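Local coordinates for DNA processing protein DprA (Streptococcus pneumoniae, PDB 3UQZ), which binds single-stranded DNA cooperatively, protects it from nucleases and helps load RecA onto it during natural transformation, at residues Q69-F74 against Y194-Q199; D78-W83 against G99-L104; A110-R115 against L231-R236; N134-V139 against D275-F280. One frame throughout, in Å; residues are numbered along the deposited sequence.

How the contacts relate
All four contacts are held by carbon and sulfur packing, but they sit at different depths of one mixed sheet. Contact 3 is the buried one: strand 108-113 meets helix 229-239 through three enclosed side chains. Contact 1 lies at the surface, where apolar contacts run beside a salt bridge reaching outside both segments. Contacts 2 and 4 are partly buried. F74, though no part of contact 1's packing, lies against contact 2, its ring on L101, L104 and Y81 and its CB on C80. Contacts 3 and 4 use neighbouring strands, with V111 N probably hydrogen-bonded to V139 O. Contact 4 alone packs a methyl over a ring face; contact 3 alone has a bound anion beside it.

Contact 1 of 4, residues Q69-F74 against Y194-Q199; sequences QKFPSF and YGPGEQ
P196 projects from a loop between strand 189-192 and helix 204-215 and is met by K70 and F71, two residues just ahead of strand 73-75. K70 does most on its side: with CG swung anti to the backbone N (chi1 -162°) and the rest of the chain extended, its methylenes run past the proline ring in the opposite direction. K70 CD lies 3.8 Å from P196 CG, and K70 CB flanks the same proline carbon at 4.0 Å. The ammonium group travels beyond the proline to a salt bridge with D170, whose carboxylate also accepts a hydrogen bond from G197 N, so D170 links the two segments from outside. F71 offers an edge, not a face: P196 CG sits near the plane of its ring, 4.3 Å from F71 CD2. The proline itself is held in a tight bend. G195 N donates to E198 OE2 at 3.1 Å, reaching the oxygen on its anti side, while the backbone bond from E198 N to G195 O is weak. With proline second and glycine third, the latter at positive phi, G195-E198 is a classic Pro-Gly type II beta turn, here resting on the approach to an outermost strand of the sheet.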
# COMPACT_ATOMS: atom_id res chain seq x y z
N GLN A 69 -21.16 1.97 -42.59
CA GLN A 69 -22.04 3.10 -42.27
C GLN A 69 -23.10 2.84 -41.19
O GLN A 69 -23.70 3.81 -40.70
CB GLN A 69 -22.63 3.72 -43.55
CG GLN A 69 -21.59 4.51 -44.34
CD GLN A 69 -22.08 4.97 -45.68
OE1 GLN A 69 -22.83 4.28 -46.38
NE2 GLN A 69 -21.61 6.14 -46.10
N LYS A 70 -23.29 1.56 -40.77
CA LYS A 70 -24.26 1.17 -39.72
C LYS A 70 -24.08 1.98 -38.43
O LYS A 70 -25.06 2.42 -37.85
CB LYS A 70 -24.22 -0.34 -39.45
CG LYS A 70 -25.46 -0.83 -38.73
CD LYS A 70 -25.29 -2.20 -38.10
CE LYS A 70 -26.64 -2.76 -37.73
NZ LYS A 70 -26.53 -4.11 -37.12
N PHE A 71 -22.82 2.18 -38.00
CA PHE A 71 -22.48 2.99 -36.83
C PHE A 71 -21.45 4.03 -37.25
O PHE A 71 -20.56 3.70 -38.05
CB PHE A 71 -21.92 2.12 -35.67
CG PHE A 71 -22.91 1.13 -35.09
CD1 PHE A 71 -23.94 1.56 -34.26
CD2 PHE A 71 -22.82 -0.22 -35.39
CE1 PHE A 71 -24.86 0.65 -33.74
CE2 PHE A 71 -23.74 -1.13 -34.86
CZ PHE A 71 -24.74 -0.69 -34.03
N PRO A 72 -21.52 5.29 -36.72
CA PRO A 72 -20.52 6.30 -37.10
C PRO A 72 -19.11 5.94 -36.63
O PRO A 72 -18.94 5.00 -35.85
CB PRO A 72 -21.04 7.59 -36.43
CG PRO A 72 -21.87 7.12 -35.32
CD PRO A 72 -22.49 5.83 -35.75
N SER A 73 -18.10 6.67 -37.13
CA SER A 73 -16.71 6.39 -36.79
C SER A 73 -15.82 7.62 -36.92
O SER A 73 -16.27 8.67 -37.37
CB SER A 73 -16.17 5.27 -37.69
OG SER A 73 -16.35 5.55 -39.07
N PHE A 74 -14.57 7.48 -36.47
CA PHE A 74 -13.49 8.46 -36.56
C PHE A 74 -12.17 7.71 -36.56
O PHE A 74 -12.09 6.61 -35.99
CB PHE A 74 -13.56 9.53 -35.44
CG PHE A 74 -13.29 9.07 -34.03
CD1 PHE A 74 -12.01 9.17 -33.48
CD2 PHE A 74 -14.32 8.55 -33.23
CE1 PHE A 74 -11.75 8.72 -32.18
CE2 PHE A 74 -14.05 8.11 -31.93
CZ PHE A 74 -12.77 8.20 -31.41
N TYR A 194 -14.32 -2.93 -33.30
CA TYR A 194 -15.02 -4.01 -33.98
C TYR A 194 -16.28 -3.57 -34.70
O TYR A 194 -17.06 -2.77 -34.19
CB TYR A 194 -15.26 -5.17 -33.00
CG TYR A 194 -14.01 -5.47 -32.20
CD1 TYR A 194 -12.91 -6.08 -32.80
CD2 TYR A 194 -13.88 -5.04 -30.89
CE1 TYR A 194 -11.71 -6.27 -32.10
CE2 TYR A 194 -12.69 -5.23 -30.18
CZ TYR A 194 -11.62 -5.86 -30.79
OH TYR A 194 -10.44 -6.03 -30.11
N GLY A 195 -16.45 -4.10 -35.90
CA GLY A 195 -17.58 -3.79 -36.77
C GLY A 195 -18.85 -4.52 -36.40
O GLY A 195 -18.85 -5.33 -35.47
N PRO A 196 -19.96 -4.26 -37.12
CA PRO A 196 -21.24 -4.90 -36.78
C PRO A 196 -21.24 -6.43 -36.66
O PRO A 196 -20.64 -7.12 -37.48
CB PRO A 196 -22.18 -4.42 -37.89
CG PRO A 196 -21.59 -3.11 -38.34
CD PRO A 196 -20.11 -3.33 -38.26
N GLY A 197 -21.89 -6.92 -35.61
CA GLY A 197 -22.03 -8.35 -35.37
C GLY A 197 -20.83 -9.12 -34.84
O GLY A 197 -20.93 -10.33 -34.67
N GLU A 198 -19.70 -8.43 -34.56
CA GLU A 198 -18.49 -9.07 -34.03
C GLU A 198 -18.69 -9.57 -32.60
O GLU A 198 -19.21 -8.84 -31.75
CB GLU A 198 -17.25 -8.18 -34.17
CG GLU A 198 -16.82 -7.98 -35.62
CD GLU A 198 -15.33 -7.83 -35.86
OE1 GLU A 198 -14.59 -8.79 -35.53
OE2 GLU A 198 -14.92 -6.79 -36.42
N GLN A 199 -18.30 -10.82 -32.36
CA GLN A 199 -18.48 -11.57 -31.12
C GLN A 199 -17.42 -11.35 -30.03
O GLN A 199 -16.27 -11.02 -30.35
CB GLN A 199 -18.61 -13.08 -31.46
CG GLN A 199 -19.87 -13.46 -32.25
CD GLN A 199 -21.14 -13.03 -31.56
OE1 GLN A 199 -21.79 -12.08 -32.00
NE2 GLN A 199 -21.50 -13.70 -30.47

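Contact 2 of 4, residues D78-W83 against G99-L104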
# COMPACT_ATOMS: atom_id res chain seq x y z
N ASP A 78 -8.48 12.02 -38.27
CA ASP A 78 -9.45 13.02 -37.85
C ASP A 78 -9.00 13.86 -36.66
O ASP A 78 -8.26 13.39 -35.80
CB ASP A 78 -10.83 12.38 -37.60
CG ASP A 78 -11.44 11.74 -38.85
OD1 ASP A 78 -11.29 12.32 -39.95
OD2 ASP A 78 -12.07 10.67 -38.72
N ASP A 79 -9.46 15.12 -36.64
CA ASP A 79 -9.16 16.15 -35.63
C ASP A 79 -9.65 15.77 -34.23
O ASP A 79 -9.01 16.14 -33.24
CB ASP A 79 -9.80 17.51 -36.02
CG ASP A 79 -9.82 17.84 -37.50
OD1 ASP A 79 -10.55 17.14 -38.26
OD2 ASP A 79 -9.17 18.83 -37.90
N CYS A 80 -10.78 15.06 -34.15
CA CYS A 80 -11.40 14.67 -32.89
C CYS A 80 -10.66 13.55 -32.16
O CYS A 80 -10.91 13.33 -30.96
CB CYS A 80 -12.87 14.33 -33.10
SG CYS A 80 -13.15 12.75 -33.92
N TYR A 81 -9.78 12.82 -32.86
CA TYR A 81 -9.02 11.74 -32.25
C TYR A 81 -8.18 12.31 -31.07
O TYR A 81 -7.40 13.25 -31.28
CB TYR A 81 -8.13 11.03 -33.29
CG TYR A 81 -7.59 9.70 -32.83
CD1 TYR A 81 -8.20 8.51 -33.19
CD2 TYR A 81 -6.42 9.63 -32.06
CE1 TYR A 81 -7.68 7.28 -32.81
CE2 TYR A 81 -5.90 8.40 -31.65
CZ TYR A 81 -6.53 7.23 -32.03
OH TYR A 81 -6.01 6.03 -31.64
N PRO A 82 -8.41 11.80 -29.82
CA PRO A 82 -7.67 12.34 -28.66
C PRO A 82 -6.17 12.08 -28.67
O PRO A 82 -5.72 10.96 -28.93
CB PRO A 82 -8.39 11.75 -27.44
CG PRO A 82 -9.11 10.60 -27.94
CD PRO A 82 -9.33 10.72 -29.41
N TRP A 83 -5.40 13.15 -28.41
CA TRP A 83 -3.94 13.17 -28.44
C TRP A 83 -3.26 12.20 -27.50
O TRP A 83 -2.20 11.70 -27.85
CB TRP A 83 -3.41 14.60 -28.27
CG TRP A 83 -3.61 15.50 -29.46
CD1 TRP A 83 -4.17 15.18 -30.66
CD2 TRP A 83 -3.21 16.88 -29.56
NE1 TRP A 83 -4.17 16.28 -31.49
CE2 TRP A 83 -3.57 17.33 -30.85
CE3 TRP A 83 -2.56 17.78 -28.69
CZ2 TRP A 83 -3.30 18.63 -31.29
CZ3 TRP A 83 -2.28 19.06 -29.14
CH2 TRP A 83 -2.65 19.48 -30.42
N GLY A 99 -22.96 7.36 -29.38
CA GLY A 99 -23.11 8.39 -28.38
C GLY A 99 -22.48 9.73 -28.71
O GLY A 99 -22.31 10.09 -29.88
N ASN A 100 -22.14 10.47 -27.65
CA ASN A 100 -21.60 11.82 -27.71
C ASN A 100 -20.07 11.85 -27.67
O ASN A 100 -19.47 11.54 -26.64
CB ASN A 100 -22.21 12.66 -26.57
CG ASN A 100 -21.90 14.13 -26.59
OD1 ASN A 100 -21.49 14.72 -27.61
ND2 ASN A 100 -22.13 14.76 -25.45
N LEU A 101 -19.46 12.30 -28.79
CA LEU A 101 -18.01 12.43 -28.92
C LEU A 101 -17.43 13.55 -28.06
O LEU A 101 -16.22 13.60 -27.90
CB LEU A 101 -17.60 12.67 -30.39
CG LEU A 101 -17.54 11.47 -31.33
CD1 LEU A 101 -16.92 11.88 -32.66
CD2 LEU A 101 -16.74 10.32 -30.75
N ASP A 102 -18.28 14.44 -27.51
CA ASP A 102 -17.82 15.56 -26.68
C ASP A 102 -17.14 15.10 -25.39
O ASP A 102 -16.26 15.81 -24.88
CB ASP A 102 -18.96 16.54 -26.37
CG ASP A 102 -19.41 17.38 -27.56
OD1 ASP A 102 -18.57 17.61 -28.48
OD2 ASP A 102 -20.59 17.81 -27.58
N LEU A 103 -17.48 13.89 -24.91
CA LEU A 103 -16.91 13.27 -23.72
C LEU A 103 -15.40 13.06 -23.87
O LEU A 103 -14.70 13.04 -22.86
CB LEU A 103 -17.63 11.96 -23.40
CG LEU A 103 -18.90 12.07 -22.52
CD1 LEU A 103 -20.08 12.51 -23.32
CD2 LEU A 103 -19.26 10.74 -21.96
N LEU A 104 -14.90 12.97 -25.12
CA LEU A 104 -13.46 12.82 -25.41
C LEU A 104 -12.69 14.12 -25.16
O LEU A 104 -11.47 14.10 -25.17
CB LEU A 104 -13.23 12.34 -26.85
CG LEU A 104 -13.76 10.98 -27.29
CD1 LEU A 104 -13.53 10.78 -28.80
CD2 LEU A 104 -13.11 9.83 -26.51
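P82 and L104 mark the closest backbone approach, their CA atoms 6.7 Å apart, between a loop with a type I turn over D78-Y81 and a short 3-10 segment beginning at L101. L104 offers one methyl to two neighbours: its CD1 lies 4.2 Å from P82 CD and the same distance from the carbonyl oxygen C80 O. One turn earlier, L101 turns CD1 to C80 SG at 4.1 Å. The sulfur is there because chi1 of 74° sets it between the backbone N and the carbonyl carbon, pointing it out of the turn toward the leucine. The start of the 3-10 segment is shaped by an Asx turn: N100 OD1 accepts from D102 N at 3.2 Å with a nearly straight N-H (161°), although the donor stands above the amide plane, far from a lone-pair direction. L104 N then closes the 3-10 turn onto L101 O at 3.1 Å. The loops that follow the antiparallel neighbours 73-75 and 94-99 of the Rossmann-like sheet meet over F74 of strand 73-75, which packs on C80, L101 and L104. The two leucines reach L189 as well, and L104 continues onto L191 and I162, leading from the partly exposed turn to the interior of the sheet.

Contact 3 of 4, residues A110-R115 against L231-R236. With SO4 (sulfate ion), chain D.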
# COMPACT_ATOMS: atom_id res chain seq x y z
N ALA A 110 -9.25 6.06 -15.96
CA ALA A 110 -9.61 4.66 -16.18
C ALA A 110 -9.88 3.97 -14.82
O ALA A 110 -9.33 4.37 -13.80
CB ALA A 110 -8.51 3.95 -16.93
N VAL A 111 -10.78 2.98 -14.82
CA VAL A 111 -11.13 2.18 -13.63
C VAL A 111 -11.16 0.72 -14.07
O VAL A 111 -11.94 0.35 -14.95
CB VAL A 111 -12.43 2.61 -12.90
CG1 VAL A 111 -12.62 1.81 -11.61
CG2 VAL A 111 -12.44 4.11 -12.59
N VAL A 112 -10.26 -0.09 -13.50
CA VAL A 112 -10.13 -1.51 -13.84
C VAL A 112 -10.17 -2.39 -12.59
O VAL A 112 -9.87 -1.91 -11.49
CB VAL A 112 -8.91 -1.84 -14.78
CG1 VAL A 112 -9.03 -1.15 -16.12
CG2 VAL A 112 -7.58 -1.53 -14.13
N GLY A 113 -10.53 -3.65 -12.77
CA GLY A 113 -10.58 -4.61 -11.67
C GLY A 113 -11.29 -5.91 -11.97
O GLY A 113 -11.79 -6.13 -13.07
N SER A 114 -11.35 -6.76 -10.94
CA SER A 114 -11.93 -8.11 -10.95
C SER A 114 -13.30 -8.22 -11.58
O SER A 114 -14.19 -7.43 -11.26
CB SER A 114 -11.97 -8.68 -9.53
OG SER A 114 -12.05 -10.09 -9.52
N ARG A 115 -13.47 -9.21 -12.47
CA ARG A 115 -14.73 -9.56 -13.14
C ARG A 115 -15.66 -10.17 -12.07
O ARG A 115 -16.86 -9.91 -12.07
CB ARG A 115 -14.48 -10.56 -14.30
CG ARG A 115 -14.65 -10.01 -15.72
CD ARG A 115 -13.39 -9.37 -16.34
NE ARG A 115 -13.45 -9.35 -17.81
CZ ARG A 115 -12.78 -8.53 -18.63
NH1 ARG A 115 -11.97 -7.60 -18.14
NH2 ARG A 115 -12.92 -8.63 -19.93
N LEU A 231 -4.23 -6.31 -13.75
CA LEU A 231 -2.81 -6.14 -13.43
C LEU A 231 -2.01 -5.88 -14.69
O LEU A 231 -1.18 -4.97 -14.70
CB LEU A 231 -2.29 -7.38 -12.68
CG LEU A 231 -0.82 -7.36 -12.23
CD1 LEU A 231 -0.62 -6.48 -11.02
CD2 LEU A 231 -0.35 -8.75 -11.91
N ILE A 232 -2.28 -6.66 -15.77
CA ILE A 232 -1.64 -6.54 -17.09
C ILE A 232 -1.88 -5.14 -17.68
O ILE A 232 -0.92 -4.52 -18.15
CB ILE A 232 -2.06 -7.72 -18.03
CG1 ILE A 232 -1.44 -9.06 -17.53
CG2 ILE A 232 -1.66 -7.46 -19.49
CD1 ILE A 232 -2.16 -10.34 -17.98
N THR A 233 -3.12 -4.62 -17.56
CA THR A 233 -3.53 -3.28 -18.01
C THR A 233 -2.70 -2.20 -17.28
O THR A 233 -2.22 -1.27 -17.92
CB THR A 233 -5.06 -3.10 -17.79
OG1 THR A 233 -5.76 -4.16 -18.46
CG2 THR A 233 -5.59 -1.78 -18.29
N CYS A 234 -2.52 -2.35 -15.95
CA CYS A 234 -1.78 -1.42 -15.09
C CYS A 234 -0.28 -1.46 -15.34
O CYS A 234 0.37 -0.41 -15.37
CB CYS A 234 -2.11 -1.64 -13.63
SG CYS A 234 -3.82 -1.24 -13.20
N GLU A 235 0.27 -2.66 -15.51
CA GLU A 235 1.68 -2.83 -15.80
C GLU A 235 2.01 -2.18 -17.16
O GLU A 235 3.00 -1.45 -17.25
CB GLU A 235 2.09 -4.31 -15.74
CG GLU A 235 2.14 -4.85 -14.31
CD GLU A 235 2.57 -6.30 -14.12
OE1 GLU A 235 2.20 -7.16 -14.95
OE2 GLU A 235 3.23 -6.58 -13.09
N ARG A 236 1.14 -2.35 -18.17
CA ARG A 236 1.32 -1.72 -19.48
C ARG A 236 1.05 -0.19 -19.40
O ARG A 236 1.72 0.57 -20.10
CB ARG A 236 0.47 -2.41 -20.57
CG ARG A 236 0.76 -1.96 -22.02
CD ARG A 236 2.02 -2.58 -22.61
NE ARG A 236 2.35 -2.04 -23.93
CZ ARG A 236 3.18 -1.02 -24.14
NH1 ARG A 236 3.78 -0.42 -23.11
NH2 ARG A 236 3.43 -0.60 -25.37
S SO4 D . -9.85 -10.14 -14.32
O1 SO4 D . -10.02 -9.74 -15.71
O2 SO4 D . -9.01 -11.35 -14.26
O3 SO4 D . -9.21 -9.04 -13.58
O4 SO4 D . -11.15 -10.42 -13.73
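No flat group lies between V112 and its helix partners T233 and C234; the one planar group beside the contact is the R115 guanidinium, and sulfate O1 stands obliquely to it. Within R115 the closest approach to that oxygen is by the aliphatic part, CD to O1 at 3.4 Å, while NH1 stays 3.8 Å from O1. The firm grip on the anion is from the backbone: R115 N donates to sulfate O4 at 2.9 Å with an N-H...O angle of 158°. A bend at chi2 (88°) folds the arginine chain back alongside the anion. Deeper in, V112 spreads its two methyls over the helix surface. CG1 meets T233 CG2 at 4.1 Å, the two side chains crossing obliquely, and CG2 meets C234 SG at 3.9 Å. T233 divides its branches by chemistry: the methyl, anti to the backbone N, faces the valine, whereas OG1 bonds back to G229 O one turn earlier in the helix. V219 and V221 of strand 218-222 also pack on V112, and V221 reaches C234, so helix 229-239 lies across two adjacent parallel strands of the Rossmann fold. The side-chain packing of V112 is apolar, whereas the anion is held further along the segment, at R115. The sulfate probably came from the crystallisation liquor; its place on the backbone N-H of R115, with that residue's side chain alongside, is consistent with a site able to receive a phosphate, perhaps of the single-stranded DNA that this protein binds.

Contact 4 of 4, residues N134-V139 against D275-F280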
# COMPACT_ATOMS: atom_id res chain seq x y z
N ASN A 134 -17.32 14.45 -9.70
CA ASN A 134 -17.59 14.60 -11.13
C ASN A 134 -16.55 15.42 -11.92
O ASN A 134 -16.87 15.95 -12.98
CB ASN A 134 -19.02 15.05 -11.39
CG ASN A 134 -20.07 14.06 -10.96
OD1 ASN A 134 -19.83 12.85 -10.84
ND2 ASN A 134 -21.26 14.56 -10.75
N GLU A 135 -15.32 15.52 -11.41
CA GLU A 135 -14.23 16.25 -12.06
C GLU A 135 -13.65 15.47 -13.25
O GLU A 135 -13.02 16.07 -14.13
CB GLU A 135 -13.11 16.54 -11.05
CG GLU A 135 -13.33 17.75 -10.18
CD GLU A 135 -12.39 18.89 -10.53
OE1 GLU A 135 -11.20 18.82 -10.16
OE2 GLU A 135 -12.85 19.85 -11.19
N LEU A 136 -13.82 14.13 -13.26
CA LEU A 136 -13.26 13.26 -14.30
C LEU A 136 -14.29 12.36 -14.94
O LEU A 136 -15.22 11.90 -14.27
CB LEU A 136 -12.14 12.37 -13.71
CG LEU A 136 -10.96 13.08 -13.04
CD1 LEU A 136 -10.19 12.13 -12.14
CD2 LEU A 136 -10.09 13.73 -14.05
N VAL A 137 -14.10 12.06 -16.22
CA VAL A 137 -14.93 11.13 -16.98
C VAL A 137 -14.41 9.72 -16.63
O VAL A 137 -13.20 9.47 -16.70
CB VAL A 137 -14.88 11.39 -18.52
CG1 VAL A 137 -15.64 10.33 -19.30
CG2 VAL A 137 -15.41 12.77 -18.85
N ILE A 138 -15.33 8.84 -16.22
CA ILE A 138 -14.97 7.47 -15.83
C ILE A 138 -14.91 6.58 -17.07
O ILE A 138 -15.95 6.32 -17.71
CB ILE A 138 -15.92 6.92 -14.72
CG1 ILE A 138 -15.99 7.84 -13.45
CG2 ILE A 138 -15.62 5.45 -14.36
CD1 ILE A 138 -14.68 8.30 -12.82
N VAL A 139 -13.69 6.14 -17.42
CA VAL A 139 -13.48 5.27 -18.57
C VAL A 139 -13.32 3.83 -18.09
O VAL A 139 -12.45 3.57 -17.26
CB VAL A 139 -12.32 5.73 -19.48
CG1 VAL A 139 -12.26 4.86 -20.74
CG2 VAL A 139 -12.46 7.20 -19.85
N ASP A 275 -7.52 11.63 -2.77
CA ASP A 275 -6.19 11.06 -2.93
C ASP A 275 -5.81 10.99 -4.41
O ASP A 275 -4.66 11.23 -4.74
CB ASP A 275 -6.11 9.65 -2.31
CG ASP A 275 -5.96 9.57 -0.80
OD1 ASP A 275 -5.76 10.62 -0.16
OD2 ASP A 275 -6.02 8.45 -0.26
N VAL A 276 -6.79 10.68 -5.28
CA VAL A 276 -6.62 10.61 -6.74
C VAL A 276 -6.41 12.02 -7.29
O VAL A 276 -5.42 12.27 -7.98
CB VAL A 276 -7.82 9.88 -7.45
CG1 VAL A 276 -7.65 9.86 -8.97
CG2 VAL A 276 -8.02 8.46 -6.90
N LEU A 277 -7.33 12.94 -6.95
CA LEU A 277 -7.29 14.33 -7.39
C LEU A 277 -6.01 15.03 -6.99
O LEU A 277 -5.48 15.82 -7.78
CB LEU A 277 -8.53 15.10 -6.89
CG LEU A 277 -9.88 14.63 -7.44
CD1 LEU A 277 -11.00 15.37 -6.79
CD2 LEU A 277 -9.97 14.80 -8.95
N ALA A 278 -5.46 14.70 -5.81
CA ALA A 278 -4.22 15.27 -5.31
C ALA A 278 -3.01 15.00 -6.22
O ALA A 278 -2.13 15.86 -6.30
CB ALA A 278 -3.93 14.76 -3.91
N GLU A 279 -2.97 13.82 -6.89
CA GLU A 279 -1.84 13.40 -7.74
C GLU A 279 -2.11 13.32 -9.24
O GLU A 279 -1.17 13.06 -10.01
CB GLU A 279 -1.19 12.08 -7.26
CG GLU A 279 -1.73 11.45 -5.99
CD GLU A 279 -0.97 11.75 -4.70
OE1 GLU A 279 0.25 12.01 -4.76
OE2 GLU A 279 -1.60 11.67 -3.62
N PHE A 280 -3.38 13.54 -9.67
CA PHE A 280 -3.81 13.45 -11.07
C PHE A 280 -3.20 14.51 -12.00
O PHE A 280 -3.17 15.69 -11.66
CB PHE A 280 -5.35 13.46 -11.16
CG PHE A 280 -5.90 12.96 -12.47
CD1 PHE A 280 -6.12 11.61 -12.68
CD2 PHE A 280 -6.19 13.85 -13.51
CE1 PHE A 280 -6.62 11.15 -13.90
CE2 PHE A 280 -6.67 13.39 -14.73
CZ PHE A 280 -6.89 12.04 -14.91
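L136, just before strand 137-140, and L277 and F280, at the end of helix 273-279, join the last helix of the Rossmann-like domain to the parallel part of its mixed sheet. Walking along the helix, D275 comes first and points elsewhere: its OD2 bonds to T271 OG1 and makes a weak hydrogen bond to Q264 of the second subunit, placing this end of the domain beside the dimer partner. L277 follows and reaches the turn before the strand with one methyl, CD2, which lies 4.2 Å from L136 CD1 and equally far from E135 CB. Further on, E279 N bonds to V276 O at 3.1 Å. F280 carries its ring anti to the backbone N (chi1 -162°), back toward the sheet, where it touches V109 and F245, on strands 108-113 and 243-246, and meets F282 edge-to-face. L136 approaches from the opposite direction and lays both methyls over one ring face: L136 CD1 stands 4.0 Å above the plane, over the centre of the ring, and L136 CD2 leans toward F280 CE2. The second makes a CH-pi contact: L136 CD2 lies 3.9 Å from the F280 ring centroid, 28° off the ring normal.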